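Local coordinates for delta-aminolevulinic acid dehydratase (PDB 3OBK) that catalyses the condensation of two 5-aminolevulinic acid molecules to porphobilinogen, the pyrrole precursor of tetrapyrroles such as haem, and forms an octamer, at the interface of chains A and B. Coordinates in Å, arbitrary orientation; residue numbers count along the deposited sequence, not the author numbering. Chains: chain A/B, Delta-aminolevulinic acid dehydratase.

Contact 1: the interface of chains A and B. Residues chain A 216, 218, 243, 271-272; chain B 273, 316, 320, 323.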
loop_
_atom_site.group_PDB
_atom_site.type_symbol
_atom_site.label_atom_id
_atom_site.label_comp_id
_atom_site.label_asym_id
_atom_site.label_seq_id
_atom_site.Cartn_x
_atom_site.Cartn_y
_atom_site.Cartn_z
ATOM N N SER A 216 9.781 6.419 -30.624
ATOM C CA SER A 216 10.214 5.089 -31.041
ATOM C C SER A 216 10.785 5.029 -32.458
ATOM O O SER A 216 10.557 5.919 -33.316
ATOM C CB SER A 216 9.020 4.107 -30.956
ATOM O OG SER A 216 9.420 2.762 -31.202
ATOM N N PHE A 218 10.119 2.071 -34.090
ATOM C CA PHE A 218 9.231 1.088 -34.692
ATOM C C PHE A 218 8.080 1.667 -35.521
ATOM O O PHE A 218 7.189 0.904 -35.916
ATOM C CB PHE A 218 8.607 0.196 -33.610
ATOM C CG PHE A 218 9.570 -0.743 -32.987
ATOM C CD1 PHE A 218 9.905 -1.917 -33.625
ATOM C CD2 PHE A 218 10.142 -0.456 -31.759
ATOM C CE1 PHE A 218 10.798 -2.793 -33.052
ATOM C CE2 PHE A 218 11.027 -1.298 -31.197
ATOM C CZ PHE A 218 11.371 -2.478 -31.834
ATOM N N PRO A 243 12.243 6.414 -24.431
ATOM C CA PRO A 243 12.064 5.038 -24.012
ATOM C C PRO A 243 12.784 4.651 -22.715
ATOM O O PRO A 243 12.509 3.608 -22.186
ATOM C CB PRO A 243 12.665 4.241 -25.160
ATOM C CG PRO A 243 12.691 5.124 -26.315
ATOM C CD PRO A 243 12.831 6.506 -25.775
ATOM N N PRO A 271 7.012 -3.892 -26.759
ATOM C CA PRO A 271 8.110 -3.377 -25.956
ATOM C C PRO A 271 7.720 -2.397 -24.861
ATOM O O PRO A 271 8.605 -1.849 -24.248
ATOM C CB PRO A 271 9.023 -2.682 -26.978
ATOM C CG PRO A 271 8.509 -3.048 -28.319
ATOM C CD PRO A 271 7.071 -3.428 -28.150
ATOM N N TYR A 272 6.439 -2.149 -24.620
ATOM C CA TYR A 272 6.036 -1.211 -23.552
ATOM C C TYR A 272 5.005 -1.806 -22.579
ATOM O O TYR A 272 4.288 -1.084 -21.874
ATOM C CB TYR A 272 5.597 0.113 -24.190
ATOM C CG TYR A 272 6.770 0.782 -24.871
ATOM C CD1 TYR A 272 7.626 1.613 -24.163
ATOM C CD2 TYR A 272 7.080 0.510 -26.211
ATOM C CE1 TYR A 272 8.734 2.212 -24.773
ATOM C CE2 TYR A 272 8.206 1.093 -26.838
ATOM C CZ TYR A 272 9.034 1.934 -26.102
ATOM O OH TYR A 272 10.151 2.494 -26.680
ATOM N N LEU B 273 6.975 -8.322 -20.758
ATOM C CA LEU B 273 7.627 -7.262 -19.949
ATOM C C LEU B 273 6.807 -6.899 -18.734
ATOM O O LEU B 273 7.378 -6.382 -17.789
ATOM C CB LEU B 273 7.923 -5.973 -20.726
ATOM C CG LEU B 273 8.994 -5.945 -21.806
ATOM C CD1 LEU B 273 9.160 -4.498 -22.303
ATOM C CD2 LEU B 273 10.304 -6.573 -21.342
ATOM N N GLU B 316 16.677 0.125 -28.823
ATOM C CA GLU B 316 15.452 0.505 -28.116
ATOM C C GLU B 316 14.934 -0.694 -27.263
ATOM O O GLU B 316 14.425 -0.536 -26.151
ATOM C CB GLU B 316 14.392 0.984 -29.130
ATOM C CG GLU B 316 13.042 1.354 -28.532
ATOM C CD GLU B 316 12.070 1.976 -29.519
ATOM O OE1 GLU B 316 12.493 2.405 -30.610
ATOM O OE2 GLU B 316 10.871 2.061 -29.201
ATOM N N SER B 320 14.271 -0.938 -23.355
ATOM C CA SER B 320 12.985 -1.420 -22.817
ATOM C C SER B 320 13.142 -2.549 -21.781
ATOM O O SER B 320 12.606 -2.481 -20.692
ATOM C CB SER B 320 12.070 -1.874 -23.954
ATOM O OG SER B 320 11.559 -0.748 -24.642
ATOM N N ARG B 323 14.243 -0.734 -18.611
ATOM C CA ARG B 323 13.139 0.025 -18.035
ATOM C C ARG B 323 12.106 -0.857 -17.346
ATOM O O ARG B 323 11.628 -0.512 -16.284
ATOM C CB ARG B 323 12.438 0.834 -19.111
ATOM C CG ARG B 323 11.416 1.793 -18.584
ATOM C CD ARG B 323 10.465 2.264 -19.689
ATOM N NE ARG B 323 9.831 1.127 -20.342
ATOM C CZ ARG B 323 9.988 0.793 -21.621
ATOM N NH1 ARG B 323 10.748 1.518 -22.436
ATOM N NH2 ARG B 323 9.369 -0.282 -22.102
#
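The ring of A:Tyr272 has B:Ser320 OG on one face, 3.9 Å above the ring plane and toward the rim. B:Glu316 OE2 lies level with the ring, beyond its edge. The guanidinium of B:Arg323 sits beyond the CD1-CE1 rim, displaced to the same face as the serine. The two planes are only 19° apart, and B:Arg323 CZ is 3.6 Å from A:Tyr272 CD1. B:Ser320 O lies over one face of that guanidinium, while the carbonyls of A:Pro243 and A:Pro271 meet its edge. The A:Phe218 ring presents its CD2-CE2 edge to the carboxylate, with B:Glu316 OE2 in the ring plane.

B:Glu316 reaches across as an extended chain, with CG anti to the backbone N (chi1 177°). Two hydroxyls grip its OE2. A:Ser216 OG donates to the syn lone pair of B:Glu316 OE2 at 2.6 Å. The A:Tyr272 phenol OH donates to B:Glu316 OE2 at 2.7 Å, from the anti side and 30° out of the carboxylate plane. A second-shell bond positions the serine: the backbone A:Phe218 N donates to A:Ser216 OG at 3.1 Å.

B:Arg323 uses its two terminal nitrogens on two carbonyls. B:Arg323 NH1 donates to A:Pro243 O at 2.7 Å, on a lone pair. B:Arg323 NH2 donates to A:Pro271 O at 2.8 Å, in the carbonyl plane. Both oxygens lie in the guanidinium plane, which should fix its rotation. B:Ser320 OG gives A:Pro271 O a second donor, tilted from the carbonyl plane, and itself accepts a bond from B:Arg323 NH1.

The site fastens helix 310-324 of chain B to loops and the short 3-10 helix 270-272 of chain A. That 3-10 helix follows strand 263-267, whose end carries the Schiff-base lysine motif of this family. The contact therefore joins the subunits and may also steady the active-site surroundings.

Contact 2: the interface of chains A and B. Residues chain A 273-274, 277, 323-324; chain B 245-246, 271, 274-275.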
loop_
_atom_site.group_PDB
_atom_site.type_symbol
_atom_site.label_atom_id
_atom_site.label_comp_id
_atom_site.label_asym_id
_atom_site.label_seq_id
_atom_site.Cartn_x
_atom_site.Cartn_y
_atom_site.Cartn_z
ATOM N N LEU A 273 4.960 -3.143 -22.516
ATOM C CA LEU A 273 3.963 -3.835 -21.695
ATOM C C LEU A 273 4.145 -3.469 -20.238
ATOM O O LEU A 273 3.191 -3.424 -19.496
ATOM C CB LEU A 273 3.983 -5.355 -21.907
ATOM C CG LEU A 273 3.631 -5.960 -23.310
ATOM C CD1 LEU A 273 3.670 -7.495 -23.301
ATOM C CD2 LEU A 273 2.292 -5.435 -23.833
ATOM N N ASP A 274 5.365 -3.150 -19.833
ATOM C CA ASP A 274 5.597 -2.662 -18.457
ATOM C C ASP A 274 4.886 -1.344 -18.178
ATOM O O ASP A 274 4.371 -1.143 -17.076
ATOM C CB ASP A 274 7.092 -2.513 -18.114
ATOM C CG ASP A 274 7.789 -1.552 -19.013
ATOM O OD1 ASP A 274 7.615 -1.722 -20.241
ATOM O OD2 ASP A 274 8.507 -0.640 -18.532
ATOM N N ALA A 277 1.097 -2.082 -18.064
ATOM C CA ALA A 277 0.659 -2.678 -16.788
ATOM C C ALA A 277 0.664 -1.658 -15.677
ATOM O O ALA A 277 -0.216 -1.662 -14.830
ATOM C CB ALA A 277 1.495 -3.856 -16.395
ATOM N N ARG A 323 -3.189 -9.725 -21.060
ATOM C CA ARG A 323 -2.686 -10.040 -19.726
ATOM C C ARG A 323 -2.009 -8.806 -19.076
ATOM O O ARG A 323 -2.238 -8.499 -17.915
ATOM C CB ARG A 323 -1.690 -11.181 -19.800
ATOM C CG ARG A 323 -1.059 -11.583 -18.466
ATOM C CD ARG A 323 0.289 -12.339 -18.609
ATOM N NE ARG A 323 1.199 -11.534 -19.398
ATOM C CZ ARG A 323 1.722 -11.832 -20.589
ATOM N NH1 ARG A 323 1.541 -13.008 -21.172
ATOM N NH2 ARG A 323 2.484 -10.930 -21.186
ATOM N N ALA A 324 -1.206 -8.102 -19.875
ATOM C CA ALA A 324 -0.513 -6.893 -19.489
ATOM C C ALA A 324 -1.444 -5.739 -19.101
ATOM O O ALA A 324 -1.022 -4.830 -18.412
ATOM C CB ALA A 324 0.392 -6.474 -20.604
ATOM N N ASN B 245 -1.855 -16.139 -18.123
ATOM C CA ASN B 245 -1.794 -15.911 -16.692
ATOM C C ASN B 245 -0.668 -15.020 -16.225
ATOM O O ASN B 245 0.490 -15.249 -16.590
ATOM C CB ASN B 245 -1.658 -17.259 -16.005
ATOM C CG ASN B 245 -2.852 -18.174 -16.276
ATOM O OD1 ASN B 245 -3.852 -17.745 -16.888
ATOM N ND2 ASN B 245 -2.746 -19.443 -15.833
ATOM N N SER B 246 -1.001 -14.049 -15.367
ATOM C CA SER B 246 0.019 -13.235 -14.678
ATOM C C SER B 246 0.158 -13.517 -13.165
ATOM O O SER B 246 1.265 -13.498 -12.622
ATOM C CB SER B 246 -0.231 -11.730 -14.906
ATOM O OG SER B 246 -1.343 -11.230 -14.161
ATOM N N PRO B 271 7.366 -9.891 -25.024
ATOM C CA PRO B 271 5.950 -10.109 -24.853
ATOM C C PRO B 271 5.550 -10.446 -23.426
ATOM O O PRO B 271 4.401 -10.796 -23.183
ATOM C CB PRO B 271 5.658 -11.305 -25.785
ATOM C CG PRO B 271 6.815 -11.439 -26.654
ATOM C CD PRO B 271 7.981 -10.898 -25.911
ATOM N N ASP B 274 5.494 -7.123 -18.781
ATOM C CA ASP B 274 4.615 -6.919 -17.617
ATOM C C ASP B 274 4.882 -7.880 -16.414
ATOM O O ASP B 274 4.785 -7.485 -15.254
ATOM C CB ASP B 274 3.145 -7.038 -18.023
ATOM C CG ASP B 274 2.828 -8.374 -18.711
ATOM O OD1 ASP B 274 3.580 -8.759 -19.634
ATOM O OD2 ASP B 274 1.820 -9.021 -18.361
ATOM N N VAL B 275 5.174 -9.137 -16.708
ATOM C CA VAL B 275 5.533 -10.112 -15.707
ATOM C C VAL B 275 6.893 -9.753 -15.167
ATOM O O VAL B 275 7.099 -9.732 -13.972
ATOM C CB VAL B 275 5.544 -11.530 -16.293
ATOM C CG1 VAL B 275 5.976 -12.525 -15.237
ATOM C CG2 VAL B 275 4.146 -11.868 -16.867
HETATM O O HOH W 1 -3.555 -10.412 -15.964
#
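A:Arg323 pairs its NE and NH2 with the two carboxylate oxygens of B:Asp274. The protein is a porphobilinogen synthase, of a family of (beta/alpha)8 barrels, and the acid sits in the first turn of helix 273-282. In the salt bridge A:Arg323 NE reaches B:Asp274 OD2 at 2.8 Å, almost straight at 175° and in the guanidinium plane. A:Arg323 NH2 donates to B:Asp274 OD1 at 2.9 Å, with the oxygen somewhat tilted from that plane. Both oxygens use their syn lone pairs, and the two flat groups lie close to one plane. The arginine chain bends at chi3 (55°), and this brings NE as well as NH2 to the acid. NH2 also holds the backbone B:Pro271 O, the counterpart of a bond made with the chains exchanged.

Around the acid the packing is close. The turn of its chi1 (56°) sets the B:Asp274 carboxylate against A:Ala324 and the arginine. A:Ala324 CB rests 3.6 Å from B:Asp274 CG, and A:Ala277 CB touches B:Asp274 CB at 3.9 Å. The partner hides 70 Å² of B:Asp274, the largest area for any residue of this patch. The nearby arginine and the helix start would be expected to stabilise a negative charge on it. Beside this group, A:Leu273 CD1 packs on B:Pro271 CA at 3.8 Å.

The opposite side, at B:Asn245 and B:Ser246, is looser and carries water. B:Ser246 CB touches the aliphatic A:Arg323 CG at 3.7 Å. Water 1 bridges the hydroxyl B:Ser246 OG and the carbonyl A:Arg323 O, at 3.0 Å from each.

Contact 1 and contact 2 are parts of one two-fold interface, with their C-alpha centres about 13 Å apart. Both draw on helix 310-324 and the 3-10 helix 270-272, with the chains exchanged. Helix 273-282 comes from chain B in contact 1 and from both chains in contact 2. The arginine at position 323 comes from chain B in contact 1 and from chain A in contact 2. Symmetry repeats each contact, so every copy of this arginine makes both the carbonyl bonds of contact 1 and the salt bridge of contact 2. The shared helices tie two barrels into one pair within the octamer.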